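Local structure of EDTA monooxygenase (EDTA-degrading bacterium BNC1, 5DQP) at the interface of chains A and B. The protein acts as a monooxygenase on EDTA, a flavoprotein of the bacterial luciferase-like family that probably uses FMN reduced by a partner flavin reductase. Residues are numbered along the deposited sequence; one frame, centred on the assembly and turned at random. Chains: chain A/B, EDTA monooxygenase.

Contact 1: the interface of chains A and B. Residues chain A 107, 199; chain B 57-60, 71, 73.
A:Arg107 reaches across to B:Asp57 and meets its carboxylate end-on with two nitrogens, one to each oxygen. NH1 of A:Arg107 donates to OD1 of B:Asp57 at 2.6 Å, a salt bridge as well. NH2 of A:Arg107 pairs with OD2 of B:Asp57 at 2.9 Å. Both bonds are nearly straight, both oxygens offer the syn lone pair, and the two flat groups are only 15° from coplanar, which marks a bidentate pairing rather than a glancing one. The arginine gets there with CG roughly anti to the backbone N (chi1 154°) and a bend at chi3. One face of its guanidinium lies against B:Pro59, whose CA stands 4.0 Å from CZ of A:Arg107 near the rim of the group. Face and end are thus both occupied, and rotation of the guanidinium is probably restricted.

The other side is looser and hydrated. A water in the guanidinium plane sits 3.0 Å from NE of A:Arg107 and also pairs with NH1. It continues to the carbonyl O of B:Tyr71 at 2.8 Å and to that of A:Asn199, so one water joins the A:Arg107 side chain and the A:Asn199 backbone to the backbone of chain B. A:Asn199 adds a weak bond from its amide ND2 to the backbone O of B:Gln60 at 3.3 Å, bent to 128° at the hydrogen. Behind the front line, the B:Tyr71 ring has the backbone N of B:Gln58 over its centre, a second-shell contact that probably helps to hold the loop carrying B:Asp57.

B:Asp57 probably also helps to bind FMN, which would place the contact beside the flavin pocket. In this TIM-barrel family fold, chain A contributes helix 102-115 and the loop of A:Asn199; chain B contributes the loop after strand 52-55 and the segment leading into helix 75-85.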
# COMPACT_ATOMS: atom_id res chain seq x y z
N ARG A 107 3.63 -9.94 1.94
CA ARG A 107 2.20 -9.94 2.16
C ARG A 107 1.52 -8.76 1.46
O ARG A 107 0.41 -8.89 0.93
CB ARG A 107 1.96 -9.92 3.66
CG ARG A 107 0.69 -9.32 4.08
CD ARG A 107 0.54 -9.39 5.57
NE ARG A 107 -0.83 -9.72 5.88
CZ ARG A 107 -1.50 -9.23 6.92
NH1 ARG A 107 -2.75 -9.61 7.11
NH2 ARG A 107 -0.92 -8.38 7.75
N ASN A 199 0.10 -15.36 5.03
CA ASN A 199 -1.36 -15.38 5.08
C ASN A 199 -2.01 -14.74 3.85
O ASN A 199 -3.09 -14.17 3.93
CB ASN A 199 -1.85 -14.71 6.37
CG ASN A 199 -1.49 -13.24 6.45
OD1 ASN A 199 -0.65 -12.75 5.70
ND2 ASN A 199 -2.11 -12.55 7.39
N ASP B 57 -6.76 -7.23 11.96
CA ASP B 57 -5.61 -7.80 11.27
C ASP B 57 -4.64 -8.41 12.26
O ASP B 57 -4.47 -7.91 13.37
CB ASP B 57 -4.84 -6.76 10.45
CG ASP B 57 -3.75 -7.41 9.61
OD1 ASP B 57 -4.12 -8.36 8.87
OD2 ASP B 57 -2.55 -7.05 9.76
N GLN B 58 -4.06 -9.51 11.84
CA GLN B 58 -2.80 -10.01 12.35
C GLN B 58 -2.02 -10.62 11.21
O GLN B 58 -2.59 -11.34 10.43
CB GLN B 58 -3.01 -11.09 13.39
CG GLN B 58 -3.76 -10.72 14.63
CD GLN B 58 -3.86 -11.87 15.60
OE1 GLN B 58 -3.23 -12.86 15.44
NE2 GLN B 58 -4.64 -11.70 16.61
N PRO B 59 -0.72 -10.40 11.18
CA PRO B 59 0.12 -10.97 10.11
C PRO B 59 0.50 -12.42 10.40
O PRO B 59 1.66 -12.77 10.68
CB PRO B 59 1.35 -10.05 10.11
CG PRO B 59 1.02 -8.90 11.15
CD PRO B 59 0.03 -9.50 12.07
N GLN B 60 -0.49 -13.30 10.38
CA GLN B 60 -0.19 -14.72 10.49
C GLN B 60 -1.33 -15.49 9.86
O GLN B 60 -2.43 -14.94 9.66
CB GLN B 60 0.01 -15.17 11.94
CG GLN B 60 -1.10 -14.74 12.90
CD GLN B 60 -2.29 -15.67 12.92
OE1 GLN B 60 -2.23 -16.80 12.42
NE2 GLN B 60 -3.41 -15.20 13.49
N TYR B 71 -7.77 -12.93 8.12
CA TYR B 71 -6.92 -11.86 7.59
C TYR B 71 -6.37 -12.25 6.22
O TYR B 71 -5.16 -12.41 6.05
CB TYR B 71 -5.79 -11.57 8.57
CG TYR B 71 -6.22 -11.69 10.02
CD1 TYR B 71 -7.16 -10.82 10.55
CD2 TYR B 71 -5.68 -12.66 10.86
CE1 TYR B 71 -7.56 -10.91 11.89
CE2 TYR B 71 -6.08 -12.76 12.21
CZ TYR B 71 -7.01 -11.87 12.71
OH TYR B 71 -7.42 -11.94 14.02
N PHE B 73 -5.99 -10.50 3.54
CA PHE B 73 -5.27 -9.42 2.90
C PHE B 73 -4.70 -8.45 3.93
O PHE B 73 -5.32 -8.19 4.96
CB PHE B 73 -6.16 -8.61 1.95
CG PHE B 73 -6.62 -9.36 0.75
CD1 PHE B 73 -5.74 -9.70 -0.25
CD2 PHE B 73 -7.95 -9.71 0.61
CE1 PHE B 73 -6.17 -10.37 -1.38
CE2 PHE B 73 -8.38 -10.40 -0.52
CZ PHE B 73 -7.49 -10.71 -1.51
O HOH W 1 -3.24 -11.05 4.59

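Contact 2: the interface of chains A and B. Residues chain A 59-61, 135-136; chain B 103, 107, 197, 199.
The ring of B:Tyr103 lies against A:Asn135, A:Pro59 and A:Tyr136 at the apolar centre. CB of A:Asn135 stands over one ring face, 3.7 Å from the ring centroid, a CH-pi contact, and the amide beyond it stacks on the same ring with planes 8° apart. CB of A:Pro59 touches CE2 of B:Tyr103 at 3.6 Å. A:Tyr136 meets the residue at about a right angle, its CZ near CB of B:Tyr103. With CG anti to the helix backbone N (chi1 -168°), the ring projects from helix 102-115 towards chain A. A leucine replacing B:Tyr103 would probably leave the A:Asn135 amide without a flat surface to stack on and the carbonyl of B:Pro197 without its hydroxyl donor.

Moving outward, the guanidinium of B:Arg107 lays its face on A:Pro59, with CA over its centre, and CB of A:Leu61 packs on CB of B:Asn199 at 3.9 Å.

At the rim, polar groups fix these surfaces. ND2 of A:Asn135 donates to the backbone O of A:Pro59 at 3.0 Å, in the amide plane, which probably fixes the turn of the amide so that it stays stacked on the ring. The phenol OH of B:Tyr103 gives its hydrogen to a lone pair of the B:Pro197 carbonyl O at 2.9 Å. Water bridges A:Leu61 N and A:Asn135 ND2 to that same carbonyl; another joins B:Tyr103 N to A:Asn135 O, and a third links B:Arg107 NH1 to A:Tyr136 OH. Directly across the interface, ND2 of B:Asn199 bonds to the backbone O of A:Gln60 at 3.1 Å, approaching from 63° above the carbonyl plane rather than along a lone pair.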
# COMPACT_ATOMS: atom_id res chain seq x y z
N PRO A 59 11.75 6.21 0.37
CA PRO A 59 11.12 6.77 1.60
C PRO A 59 11.98 7.89 2.21
O PRO A 59 12.64 7.72 3.23
CB PRO A 59 11.00 5.54 2.51
CG PRO A 59 11.60 4.35 1.71
CD PRO A 59 12.39 4.91 0.59
N GLN A 60 11.99 9.03 1.53
CA GLN A 60 12.51 10.30 2.05
C GLN A 60 11.83 11.44 1.31
O GLN A 60 11.28 11.26 0.22
CB GLN A 60 14.03 10.40 1.88
CG GLN A 60 14.53 10.00 0.50
CD GLN A 60 14.52 11.13 -0.51
OE1 GLN A 60 14.25 12.28 -0.18
NE2 GLN A 60 14.80 10.79 -1.76
N LEU A 61 11.84 12.62 1.94
CA LEU A 61 11.44 13.88 1.31
C LEU A 61 12.67 14.73 0.98
O LEU A 61 13.52 14.97 1.85
CB LEU A 61 10.51 14.67 2.22
CG LEU A 61 10.11 16.05 1.69
CD1 LEU A 61 9.41 15.91 0.35
CD2 LEU A 61 9.19 16.73 2.69
N ASN A 135 15.83 7.64 8.20
CA ASN A 135 14.42 7.49 8.58
C ASN A 135 14.15 6.14 9.20
O ASN A 135 13.08 5.95 9.80
CB ASN A 135 13.54 7.72 7.34
CG ASN A 135 13.58 9.16 6.90
OD1 ASN A 135 13.81 10.03 7.73
ND2 ASN A 135 13.34 9.42 5.61
N TYR A 136 15.10 5.20 9.12
CA TYR A 136 15.02 3.90 9.77
C TYR A 136 16.10 3.71 10.82
O TYR A 136 16.38 2.57 11.19
CB TYR A 136 15.06 2.78 8.73
CG TYR A 136 13.86 2.89 7.82
CD1 TYR A 136 12.67 2.28 8.17
CD2 TYR A 136 13.90 3.65 6.66
CE1 TYR A 136 11.56 2.39 7.38
CE2 TYR A 136 12.77 3.79 5.85
CZ TYR A 136 11.61 3.14 6.22
OH TYR A 136 10.47 3.22 5.46
N TYR B 103 8.40 4.66 10.25
CA TYR B 103 8.38 5.55 9.08
C TYR B 103 7.49 4.98 7.97
O TYR B 103 6.74 5.72 7.32
CB TYR B 103 9.80 5.78 8.54
CG TYR B 103 9.88 6.90 7.52
CD1 TYR B 103 10.04 8.22 7.93
CD2 TYR B 103 9.78 6.65 6.15
CE1 TYR B 103 10.10 9.26 7.01
CE2 TYR B 103 9.84 7.70 5.21
CZ TYR B 103 9.99 9.01 5.66
OH TYR B 103 10.06 10.08 4.79
N ARG B 107 3.89 6.51 6.77
CA ARG B 107 3.73 6.92 5.37
C ARG B 107 2.56 6.22 4.70
O ARG B 107 1.80 6.84 3.94
CB ARG B 107 5.02 6.62 4.62
CG ARG B 107 4.88 6.92 3.18
CD ARG B 107 6.21 7.29 2.60
NE ARG B 107 6.89 6.12 2.11
CZ ARG B 107 7.28 5.96 0.85
NH1 ARG B 107 7.86 4.81 0.52
NH2 ARG B 107 7.10 6.91 -0.08
N PRO B 197 12.13 14.28 7.72
CA PRO B 197 10.67 14.39 7.68
C PRO B 197 9.97 13.25 6.88
O PRO B 197 10.63 12.51 6.16
CB PRO B 197 10.45 15.74 7.02
CG PRO B 197 11.67 15.91 6.11
CD PRO B 197 12.80 15.32 6.91
N ASN B 199 7.45 11.91 3.89
CA ASN B 199 7.26 12.39 2.54
C ASN B 199 5.80 12.35 2.12
O ASN B 199 5.49 12.23 0.93
CB ASN B 199 8.17 11.66 1.55
CG ASN B 199 8.05 10.16 1.60
OD1 ASN B 199 7.29 9.61 2.39
ND2 ASN B 199 8.82 9.49 0.73
O HOH W 2 11.14 3.86 10.76
O HOH W 3 13.05 12.37 4.45
O HOH W 4 8.33 2.93 3.01

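The C-alpha centres of contact 1 and contact 2 lie about 24 Å apart across a two-fold interface. Contact 2 overlaps the symmetry mate of contact 1: helix 102-115, the loop of A:Asn199 and B:Asn199, and the loop following strand 52-55, with B:Pro59 and B:Gln60 matching A:Pro59 and A:Gln60, serve both with chains exchanged. The copies differ in detail, since chi3 is -140° in A:Arg107 and 90° in B:Arg107. The residues of contact 1 show the charged side of this patch, those of contact 2 its aromatic and amide side. Together they suggest a specific dimer, although the deposited assembly alone does not prove it.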